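Local coordinates for protein toll-like receptor 13 (Mus musculus, PDB 4Z0C) that recognizes bacterial 23S rRNA through its leucine-rich-repeat ectodomain and signals via MYD88 and TRAF6 to activate NF-kappa-B and the inflammatory response, at residues Y1-T7 and H683-S689; I13-C18 and Y36-N41; L82-L88 and G104-T110. All coordinates share one frame; numbering follows the deposited sequence.

Contact 1: residues Y1-T7 and H683-S689; sequences YGFNKCT and HIPFLRS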
# COMPACT_ATOMS: atom_id res chain seq x y z
N TYR A 1 9.46 -19.17 36.50
CA TYR A 1 8.85 -17.85 36.45
C TYR A 1 8.34 -17.60 35.04
O TYR A 1 8.93 -16.89 34.21
CB TYR A 1 9.83 -16.79 36.90
CG TYR A 1 9.28 -15.39 37.03
CD1 TYR A 1 7.91 -15.13 37.03
CD2 TYR A 1 10.16 -14.32 37.10
CE1 TYR A 1 7.44 -13.82 37.13
CE2 TYR A 1 9.73 -13.04 37.18
CZ TYR A 1 8.38 -12.78 37.19
OH TYR A 1 8.02 -11.48 37.28
N GLY A 2 7.20 -18.23 34.80
CA GLY A 2 6.45 -18.10 33.58
C GLY A 2 5.23 -18.91 33.95
O GLY A 2 5.35 -19.88 34.71
N PHE A 3 4.08 -18.52 33.43
CA PHE A 3 2.84 -19.19 33.77
C PHE A 3 2.38 -20.01 32.58
O PHE A 3 3.08 -20.09 31.57
CB PHE A 3 1.78 -18.17 34.17
CG PHE A 3 2.33 -17.00 34.95
CD1 PHE A 3 3.21 -17.18 36.01
CD2 PHE A 3 1.96 -15.70 34.62
CE1 PHE A 3 3.71 -16.10 36.71
CE2 PHE A 3 2.45 -14.61 35.32
CZ PHE A 3 3.32 -14.80 36.36
N ASN A 4 1.19 -20.59 32.67
CA ASN A 4 0.67 -21.44 31.60
C ASN A 4 -0.20 -20.66 30.62
O ASN A 4 0.15 -20.56 29.44
CB ASN A 4 -0.10 -22.62 32.19
CG ASN A 4 -0.81 -23.45 31.13
OD1 ASN A 4 -0.45 -23.44 29.96
ND2 ASN A 4 -1.83 -24.19 31.56
N LYS A 5 -1.33 -20.15 31.09
CA LYS A 5 -2.32 -19.49 30.24
C LYS A 5 -2.16 -17.97 30.18
O LYS A 5 -2.63 -17.34 29.24
CB LYS A 5 -3.73 -19.84 30.70
CG LYS A 5 -4.55 -20.59 29.68
CD LYS A 5 -4.24 -22.06 29.68
CE LYS A 5 -5.24 -22.81 28.82
NZ LYS A 5 -4.87 -24.24 28.65
N CYS A 6 -1.47 -17.40 31.16
CA CYS A 6 -1.39 -15.95 31.35
C CYS A 6 0.03 -15.45 31.22
O CYS A 6 0.99 -16.21 31.42
CB CYS A 6 -1.87 -15.60 32.78
SG CYS A 6 -3.57 -16.03 33.21
N THR A 7 0.20 -14.16 30.98
CA THR A 7 1.54 -13.58 31.01
C THR A 7 1.54 -12.28 31.78
O THR A 7 0.52 -11.62 31.90
CB THR A 7 2.13 -13.32 29.58
OG1 THR A 7 3.42 -12.72 29.70
CG2 THR A 7 1.23 -12.39 28.76
N HIS A 683 10.96 -12.93 33.70
CA HIS A 683 9.67 -13.51 33.32
C HIS A 683 9.69 -14.03 31.88
O HIS A 683 10.28 -13.41 31.01
CB HIS A 683 8.50 -12.52 33.51
CG HIS A 683 7.19 -13.12 33.13
ND1 HIS A 683 6.54 -14.04 33.92
CD2 HIS A 683 6.44 -12.99 32.01
CE1 HIS A 683 5.43 -14.43 33.32
NE2 HIS A 683 5.34 -13.81 32.16
N ILE A 684 9.04 -15.17 31.66
CA ILE A 684 9.04 -15.84 30.38
C ILE A 684 7.62 -16.27 29.98
O ILE A 684 7.11 -17.26 30.47
CB ILE A 684 10.07 -17.02 30.34
CG1 ILE A 684 11.48 -16.44 30.30
CG2 ILE A 684 9.86 -17.93 29.10
CD1 ILE A 684 12.50 -17.29 30.86
N PRO A 685 7.00 -15.48 29.09
CA PRO A 685 5.60 -15.60 28.66
C PRO A 685 5.17 -16.99 28.22
O PRO A 685 5.69 -17.55 27.24
CB PRO A 685 5.51 -14.65 27.46
CG PRO A 685 6.68 -13.74 27.56
CD PRO A 685 7.59 -14.20 28.65
N PHE A 686 4.18 -17.51 28.95
CA PHE A 686 3.47 -18.75 28.63
C PHE A 686 4.36 -19.99 28.70
O PHE A 686 3.98 -21.05 28.21
CB PHE A 686 2.75 -18.65 27.28
CG PHE A 686 1.93 -17.40 27.12
CD1 PHE A 686 0.80 -17.18 27.90
CD2 PHE A 686 2.30 -16.42 26.21
CE1 PHE A 686 0.05 -16.02 27.78
CE2 PHE A 686 1.55 -15.26 26.07
CZ PHE A 686 0.41 -15.06 26.86
N LEU A 687 5.51 -19.84 29.35
CA LEU A 687 6.53 -20.88 29.52
C LEU A 687 5.95 -22.26 29.81
O LEU A 687 6.28 -23.23 29.13
CB LEU A 687 7.47 -20.51 30.66
CG LEU A 687 8.41 -21.62 31.17
CD1 LEU A 687 9.46 -21.94 30.11
CD2 LEU A 687 9.06 -21.21 32.47
N ARG A 688 5.06 -22.32 30.80
CA ARG A 688 4.48 -23.59 31.26
C ARG A 688 3.52 -24.25 30.27
O ARG A 688 2.95 -25.30 30.58
CB ARG A 688 3.75 -23.40 32.59
CG ARG A 688 4.63 -22.89 33.71
CD ARG A 688 3.93 -22.95 35.05
NE ARG A 688 4.87 -23.41 36.07
CZ ARG A 688 4.89 -24.65 36.57
NH1 ARG A 688 3.99 -25.55 36.17
NH2 ARG A 688 5.79 -24.98 37.48
N SER A 689 3.34 -23.64 29.10
CA SER A 689 2.50 -24.19 28.04
C SER A 689 3.29 -24.68 26.82
O SER A 689 2.73 -25.37 25.96
CB SER A 689 1.48 -23.15 27.59
OG SER A 689 2.11 -22.08 26.91

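Contact 2: residues I13-C18 and Y36-N41; sequences IHHVLC and YTTHLN. With NAG (2-acetamido-2-deoxy-beta-D-glucopyranose), chain E; NAG (2-acetamido-2-deoxy-beta-D-glucopyranose), chain B; nucleotides of chain C.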
# COMPACT_ATOMS: atom_id res chain seq x y z
N ILE A 13 5.17 -5.88 36.27
CA ILE A 13 4.92 -7.26 36.75
C ILE A 13 3.55 -7.46 37.45
O ILE A 13 3.05 -8.58 37.54
CB ILE A 13 6.07 -7.79 37.70
CG1 ILE A 13 6.22 -6.93 38.95
CG2 ILE A 13 7.41 -7.88 36.97
CD1 ILE A 13 7.19 -7.52 40.00
N HIS A 14 2.95 -6.38 37.95
CA HIS A 14 1.65 -6.48 38.65
C HIS A 14 0.45 -6.60 37.69
O HIS A 14 -0.69 -6.80 38.12
CB HIS A 14 1.46 -5.27 39.55
CG HIS A 14 2.56 -5.08 40.54
ND1 HIS A 14 3.59 -4.19 40.35
CD2 HIS A 14 2.81 -5.70 41.72
CE1 HIS A 14 4.43 -4.25 41.37
NE2 HIS A 14 3.98 -5.16 42.21
N HIS A 15 0.70 -6.48 36.38
CA HIS A 15 -0.37 -6.61 35.40
C HIS A 15 -0.31 -7.96 34.72
O HIS A 15 0.74 -8.34 34.19
CB HIS A 15 -0.30 -5.47 34.37
CG HIS A 15 -0.60 -4.12 34.93
ND1 HIS A 15 -1.25 -3.13 34.22
CD2 HIS A 15 -0.34 -3.58 36.15
CE1 HIS A 15 -1.37 -2.05 34.97
NE2 HIS A 15 -0.83 -2.30 36.15
N VAL A 16 -1.42 -8.69 34.70
CA VAL A 16 -1.42 -10.03 34.10
C VAL A 16 -2.47 -10.15 33.00
O VAL A 16 -3.61 -9.76 33.18
CB VAL A 16 -1.65 -11.13 35.18
CG1 VAL A 16 -1.78 -12.50 34.55
CG2 VAL A 16 -0.52 -11.12 36.18
N LEU A 17 -2.06 -10.70 31.86
CA LEU A 17 -2.92 -10.82 30.69
C LEU A 17 -3.17 -12.27 30.33
O LEU A 17 -2.25 -13.04 30.21
CB LEU A 17 -2.24 -10.13 29.50
CG LEU A 17 -1.71 -8.72 29.71
CD1 LEU A 17 -0.56 -8.46 28.74
CD2 LEU A 17 -2.82 -7.70 29.52
N CYS A 18 -4.43 -12.64 30.12
CA CYS A 18 -4.78 -14.00 29.72
C CYS A 18 -5.85 -13.86 28.64
O CYS A 18 -7.00 -14.31 28.81
CB CYS A 18 -5.38 -14.81 30.88
SG CYS A 18 -4.67 -14.46 32.47
N TYR A 36 1.11 -11.05 44.16
CA TYR A 36 1.25 -9.59 44.11
C TYR A 36 0.52 -8.93 42.92
O TYR A 36 0.65 -7.73 42.68
CB TYR A 36 2.73 -9.16 44.16
CG TYR A 36 3.58 -9.72 43.04
CD1 TYR A 36 3.37 -9.33 41.72
CD2 TYR A 36 4.64 -10.60 43.30
CE1 TYR A 36 4.16 -9.82 40.68
CE2 TYR A 36 5.43 -11.09 42.27
CZ TYR A 36 5.18 -10.70 40.96
OH TYR A 36 5.95 -11.18 39.92
N THR A 37 -0.23 -9.73 42.17
CA THR A 37 -0.95 -9.27 41.00
C THR A 37 -2.03 -8.24 41.34
O THR A 37 -2.94 -8.52 42.10
CB THR A 37 -1.59 -10.48 40.25
OG1 THR A 37 -0.54 -11.35 39.81
CG2 THR A 37 -2.39 -10.03 39.04
N THR A 38 -1.92 -7.04 40.75
CA THR A 38 -2.92 -6.01 40.99
C THR A 38 -3.92 -5.87 39.86
O THR A 38 -5.08 -5.57 40.11
CB THR A 38 -2.30 -4.65 41.34
OG1 THR A 38 -1.60 -4.11 40.21
CG2 THR A 38 -1.31 -4.81 42.50
N HIS A 39 -3.49 -6.09 38.62
CA HIS A 39 -4.39 -6.03 37.46
C HIS A 39 -4.42 -7.36 36.72
O HIS A 39 -3.38 -7.90 36.31
CB HIS A 39 -3.97 -4.94 36.46
CG HIS A 39 -4.01 -3.55 37.02
ND1 HIS A 39 -3.20 -3.13 38.05
CD2 HIS A 39 -4.77 -2.49 36.68
CE1 HIS A 39 -3.45 -1.87 38.32
NE2 HIS A 39 -4.41 -1.45 37.51
N LEU A 40 -5.62 -7.90 36.53
CA LEU A 40 -5.78 -9.19 35.87
C LEU A 40 -6.80 -9.04 34.77
O LEU A 40 -7.92 -8.65 35.03
CB LEU A 40 -6.26 -10.24 36.87
CG LEU A 40 -6.56 -11.64 36.32
CD1 LEU A 40 -5.31 -12.26 35.63
CD2 LEU A 40 -7.08 -12.55 37.43
N ASN A 41 -6.40 -9.32 33.53
CA ASN A 41 -7.31 -9.16 32.39
C ASN A 41 -7.61 -10.50 31.71
O ASN A 41 -6.75 -11.08 31.07
CB ASN A 41 -6.76 -8.14 31.37
CG ASN A 41 -7.80 -7.74 30.31
OD1 ASN A 41 -8.77 -8.47 30.12
ND2 ASN A 41 -7.63 -6.58 29.64
C1 NAG E . -6.40 -5.84 29.74
C2 NAG E . -6.42 -4.89 28.51
C3 NAG E . -5.37 -3.81 28.63
C4 NAG E . -5.55 -3.07 29.94
C5 NAG E . -5.37 -4.12 31.02
C6 NAG E . -5.35 -3.51 32.42
C7 NAG E . -7.10 -6.07 26.48
C8 NAG E . -6.66 -6.64 25.15
N2 NAG E . -6.15 -5.55 27.25
O3 NAG E . -5.41 -2.95 27.53
O4 NAG E . -4.61 -2.03 30.09
O5 NAG E . -6.43 -5.05 30.90
O6 NAG E . -5.58 -4.52 33.38
O7 NAG E . -8.27 -6.11 26.84
C1 NAG B . -4.70 -0.67 29.55
C2 NAG B . -4.10 0.39 30.45
C3 NAG B . -4.01 1.74 29.73
C4 NAG B . -3.30 1.62 28.37
C5 NAG B . -4.02 0.53 27.56
C6 NAG B . -3.29 0.20 26.27
C7 NAG B . -4.42 -0.02 32.87
C8 NAG B . -5.39 0.05 34.03
N2 NAG B . -4.86 0.46 31.69
O3 NAG B . -3.31 2.63 30.55
O4 NAG B . -3.18 2.85 27.65
O5 NAG B . -4.10 -0.70 28.27
O6 NAG B . -3.95 -0.92 25.74
O7 NAG B . -3.29 -0.52 33.03
P A C 6 3.36 -2.70 24.04
OP1 A C 6 2.67 -1.38 24.09
OP2 A C 6 4.82 -2.69 24.24
O5' A C 6 2.63 -3.66 25.08
C5' A C 6 3.00 -5.04 25.21
C4' A C 6 1.80 -5.90 25.55
O4' A C 6 1.22 -5.44 26.81
C3' A C 6 0.67 -5.86 24.54
O3' A C 6 -0.02 -7.10 24.60
C2' A C 6 -0.23 -4.75 25.09
O2' A C 6 -1.57 -4.82 24.66
C1' A C 6 -0.11 -4.98 26.59
N9 A C 6 -0.27 -3.77 27.41
C8 A C 6 0.10 -2.48 27.11
N7 A C 6 -0.11 -1.63 28.11
C5 A C 6 -0.61 -2.42 29.14
C6 A C 6 -1.02 -2.12 30.46
N6 A C 6 -0.98 -0.90 30.99
N1 A C 6 -1.47 -3.14 31.23
C2 A C 6 -1.50 -4.37 30.69
N3 A C 6 -1.15 -4.78 29.47
C4 A C 6 -0.71 -3.74 28.73

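Contact 3: residues L82-L88 and G104-T110; sequences LENLTLL and GLSSLKT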
# COMPACT_ATOMS: atom_id res chain seq x y z
N LEU A 82 -11.48 -10.08 47.93
CA LEU A 82 -11.07 -9.04 46.97
C LEU A 82 -11.36 -7.63 47.47
O LEU A 82 -12.03 -6.85 46.80
CB LEU A 82 -11.73 -9.25 45.60
CG LEU A 82 -11.31 -10.51 44.84
CD1 LEU A 82 -11.83 -10.52 43.38
CD2 LEU A 82 -9.79 -10.60 44.87
N GLU A 83 -10.83 -7.30 48.64
CA GLU A 83 -11.19 -6.04 49.31
C GLU A 83 -10.47 -4.79 48.79
O GLU A 83 -10.75 -3.68 49.23
CB GLU A 83 -11.05 -6.18 50.83
CG GLU A 83 -12.39 -6.12 51.56
CD GLU A 83 -12.96 -7.49 51.91
OE1 GLU A 83 -13.53 -7.63 53.01
OE2 GLU A 83 -12.86 -8.41 51.07
N ASN A 84 -9.53 -4.96 47.87
CA ASN A 84 -8.88 -3.79 47.30
C ASN A 84 -9.36 -3.49 45.86
O ASN A 84 -8.86 -2.55 45.23
CB ASN A 84 -7.34 -3.88 47.44
CG ASN A 84 -6.87 -3.50 48.86
OD1 ASN A 84 -7.69 -3.14 49.71
ND2 ASN A 84 -5.55 -3.62 49.14
N LEU A 85 -10.32 -4.28 45.37
CA LEU A 85 -10.79 -4.18 43.98
C LEU A 85 -11.57 -2.91 43.77
O LEU A 85 -12.54 -2.66 44.48
CB LEU A 85 -11.68 -5.36 43.60
CG LEU A 85 -11.78 -5.65 42.09
CD1 LEU A 85 -10.50 -6.31 41.59
CD2 LEU A 85 -12.98 -6.55 41.76
N THR A 86 -11.15 -2.11 42.80
CA THR A 86 -11.84 -0.85 42.51
C THR A 86 -12.58 -0.86 41.18
O THR A 86 -13.51 -0.06 40.95
CB THR A 86 -10.90 0.36 42.61
OG1 THR A 86 -9.81 0.20 41.69
CG2 THR A 86 -10.34 0.47 44.04
N LEU A 87 -12.19 -1.78 40.30
CA LEU A 87 -12.87 -1.92 39.02
C LEU A 87 -13.25 -3.37 38.76
O LEU A 87 -12.45 -4.27 38.96
CB LEU A 87 -11.97 -1.38 37.90
CG LEU A 87 -12.57 -1.05 36.52
CD1 LEU A 87 -11.59 -0.20 35.73
CD2 LEU A 87 -12.87 -2.31 35.72
N LEU A 88 -14.49 -3.60 38.35
CA LEU A 88 -14.92 -4.95 37.97
C LEU A 88 -15.64 -4.90 36.64
O LEU A 88 -16.69 -4.28 36.54
CB LEU A 88 -15.84 -5.54 39.03
CG LEU A 88 -16.40 -6.93 38.70
CD1 LEU A 88 -15.28 -7.89 38.32
CD2 LEU A 88 -17.16 -7.49 39.90
N GLY A 104 -17.56 -8.84 49.89
CA GLY A 104 -16.13 -8.63 49.90
C GLY A 104 -15.65 -7.46 49.07
O GLY A 104 -14.53 -6.99 49.22
N LEU A 105 -16.52 -6.95 48.21
CA LEU A 105 -16.09 -5.93 47.26
C LEU A 105 -16.23 -4.55 47.88
O LEU A 105 -16.81 -3.65 47.28
CB LEU A 105 -16.87 -6.04 45.96
CG LEU A 105 -16.54 -7.34 45.22
CD1 LEU A 105 -17.55 -7.61 44.13
CD2 LEU A 105 -15.12 -7.27 44.63
N SER A 106 -15.67 -4.40 49.08
CA SER A 106 -15.94 -3.22 49.90
C SER A 106 -15.24 -1.96 49.42
O SER A 106 -15.51 -0.86 49.93
CB SER A 106 -15.64 -3.50 51.39
OG SER A 106 -14.26 -3.45 51.66
N SER A 107 -14.35 -2.11 48.44
CA SER A 107 -13.71 -0.96 47.80
C SER A 107 -14.15 -0.72 46.35
O SER A 107 -13.71 0.24 45.72
CB SER A 107 -12.19 -1.11 47.85
OG SER A 107 -11.69 -0.92 49.16
N LEU A 108 -15.00 -1.60 45.81
CA LEU A 108 -15.42 -1.51 44.41
C LEU A 108 -15.99 -0.14 44.08
O LEU A 108 -16.99 0.27 44.67
CB LEU A 108 -16.46 -2.57 44.09
CG LEU A 108 -16.63 -2.91 42.61
CD1 LEU A 108 -15.39 -3.65 42.13
CD2 LEU A 108 -17.87 -3.73 42.40
N LYS A 109 -15.35 0.56 43.14
CA LYS A 109 -15.80 1.89 42.71
C LYS A 109 -16.61 1.87 41.42
O LYS A 109 -17.53 2.67 41.24
CB LYS A 109 -14.62 2.85 42.57
CG LYS A 109 -14.17 3.40 43.89
CD LYS A 109 -12.91 4.23 43.77
CE LYS A 109 -13.11 5.45 42.92
NZ LYS A 109 -11.79 6.04 42.57
N THR A 110 -16.26 0.97 40.51
CA THR A 110 -17.01 0.84 39.26
C THR A 110 -17.35 -0.60 38.88
O THR A 110 -16.52 -1.50 38.99
CB THR A 110 -16.40 1.65 38.06
OG1 THR A 110 -16.25 0.79 36.92
CG2 THR A 110 -15.06 2.25 38.41

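Contact 1: residues Y1-T7 and H683-S689
Phe-3 O meets the 686-688 backbone through one hydrogen bond and one CA-H contact. It accepts the backbone N-H of Arg-688, with Arg-688 N 3.1 Å from Phe-3 O and standing 51° out of the carbonyl plane. The CA-H of Phe-686 also comes up to this oxygen. A second backbone bond joins Ile-684 N to Tyr-1 O at 3.1 Å, here in the carbonyl plane. Between these bonds Gly-2 lies close on the type II turn Ile-684 to Leu-687, its CA 3.3 Å from Ile-684 O. The turn belongs to the C-terminal LRR cap (LRRCT) and the other segment to the very start of the ectodomain, so the contact joins the two ends of the leucine-rich-repeat solenoid. His-683 is the centre of an aromatic cluster. With CG anti to the backbone N (chi1 -180°), its ring reaches between Tyr-1, Phe-3 and Thr-7. Its ND1 edge meets the Tyr-1 face in an offset edge-to-face pair, planes at 67°. CE1 sits over the Phe-3 face, 3.6 Å from Phe-3 CE2. His-683 NE2 gives Thr-7 OG1 a weak hydrogen bond of 3.3 Å. Tyr-1 OH is held by Gln-8. Farther along, Thr-7 CB lies over one face of the Phe-686 ring, 4.0 Å from its centroid, while Lys-5 O approaches the edge of that ring.

Contact 2: residues I13-C18 and Y36-N41
This is a parallel strand pairing at the N-terminal end of the solenoid, where strand 15-17 meets strand 39-41 of the first leucine-rich repeat. The strand axes come within 4.7 Å. His-15 pairs with His-39, Val-16 with Leu-40 and Leu-17 with Asn-41. At the entry to the ladder, His-14 O takes two N-H groups, those of Thr-38 and His-39. The His-39 N to His-14 O bond is 2.9 Å long and nearly straight. Val-16 N, Asn-41 N and Cys-18 N continue the ladder with bonds to His-39 O, Val-16 O and Asn-41 O.

His-15 and His-39 lie side by side on one face of the sheet and form an offset stack, centroids 3.9 Å apart and planes at 22°. Both have CG anti to the carbonyl carbon (chi1 -67° in His-15), which sends the two side chains the same way, so that the rings overlap. Thr-38 OG1 holds His-39 ND1 by a hydrogen bond of 2.9 Å. His-15 ND1 in turn donates to N1 of adenine A6 of chain C at 3.0 Å, angle 156°. Leu-17 CD2 touches the same base, 3.4 Å from A6 N3. This face therefore contacts a base of the bound RNA, consistent with a part in its recognition. Asn-41 carries an N-linked glycan through ND2, and O7 of its second sugar lies 3.1 Å from His-15 CE1. On the opposite face Val-16 CG1 packs on Leu-40 CD1 at 3.7 Å.

Strand 7-9 runs antiparallel beside strand 15-17, with backbone bonding between Tyr-9 and His-15. On the other flank strand 63-65 continues the parallel order, and helix 26-30 lies between the paired strands in sequence.

Contact 3: residues L82-L88 and G104-T110
Thr-86 meets the next turn of the chain mainly through its backbone oxygen. Thr-86 O accepts two N-H groups, from Lys-109 N at 2.9 Å and from Thr-110 N at 3.0 Å. The first donor stands 33° off the carbonyl plane. Leu-88 N then bonds to Thr-110 O, and this sets Leu-87 beside Thr-110 in a parallel bridge. The methyl CG2 of Thr-86 lies over the backbone near Ser-107 O. Thr-86 OG1 occupies the place between backbone N and carbonyl carbon (chi1 58°) and makes a weak hydrogen bond to Val-62 O, on the side of the preceding repeat.

Glu-83 is held by its backbone too. Ser-107 OG donates to Glu-83 O at 2.9 Å. The aliphatic part of Glu-83 runs past Ser-106, though this side chain is poorly ordered.

The two segments are equivalent parts of successive leucine-rich repeats, offset by 23 residues. Each contains a type I turn, from Leu-82 to Leu-85 and from Leu-105 to Leu-108, and each leads into an inner strand. The leucines of the turns are buried in the hydrophobic core of the solenoid.

Leu-105 reaches back there with its two methyl branches. CD2 meets Leu-85 CD2 at 3.7 Å and also touches Leu-82 CB, while CD1 approaches Leu-88 CD2. Leu-85 and Leu-105 lie side by side. Leu-108 CD1 fills the next position, 3.7 Å from Leu-88 CB and 3.8 Å from Leu-85 CD2. Beyond them Leu-105 packs on Phe-79 and Leu-129.

In the fold
Contacts 1 and 2 are joined directly, their centres about 13 Å apart. The Cys-6 to Cys-18 disulfide links 1-7 to 13-18, with SG to SG 2.1 Å. Thr-7 O and Leu-17 N, 2.7 Å apart, probably form a hydrogen bond. Contact 3 lies two repeats farther on, about 15 Å from contact 2 and 27 Å from contact 1, centre to centre, and touches neither. Contacts 2 and 3 follow the same run of parallel strands. Contact 2 meets the bound RNA itself. The nearest atoms of contacts 1 and 3 are about 6 Å and 11 Å from it, so the RNA sits close to where the chain ends meet.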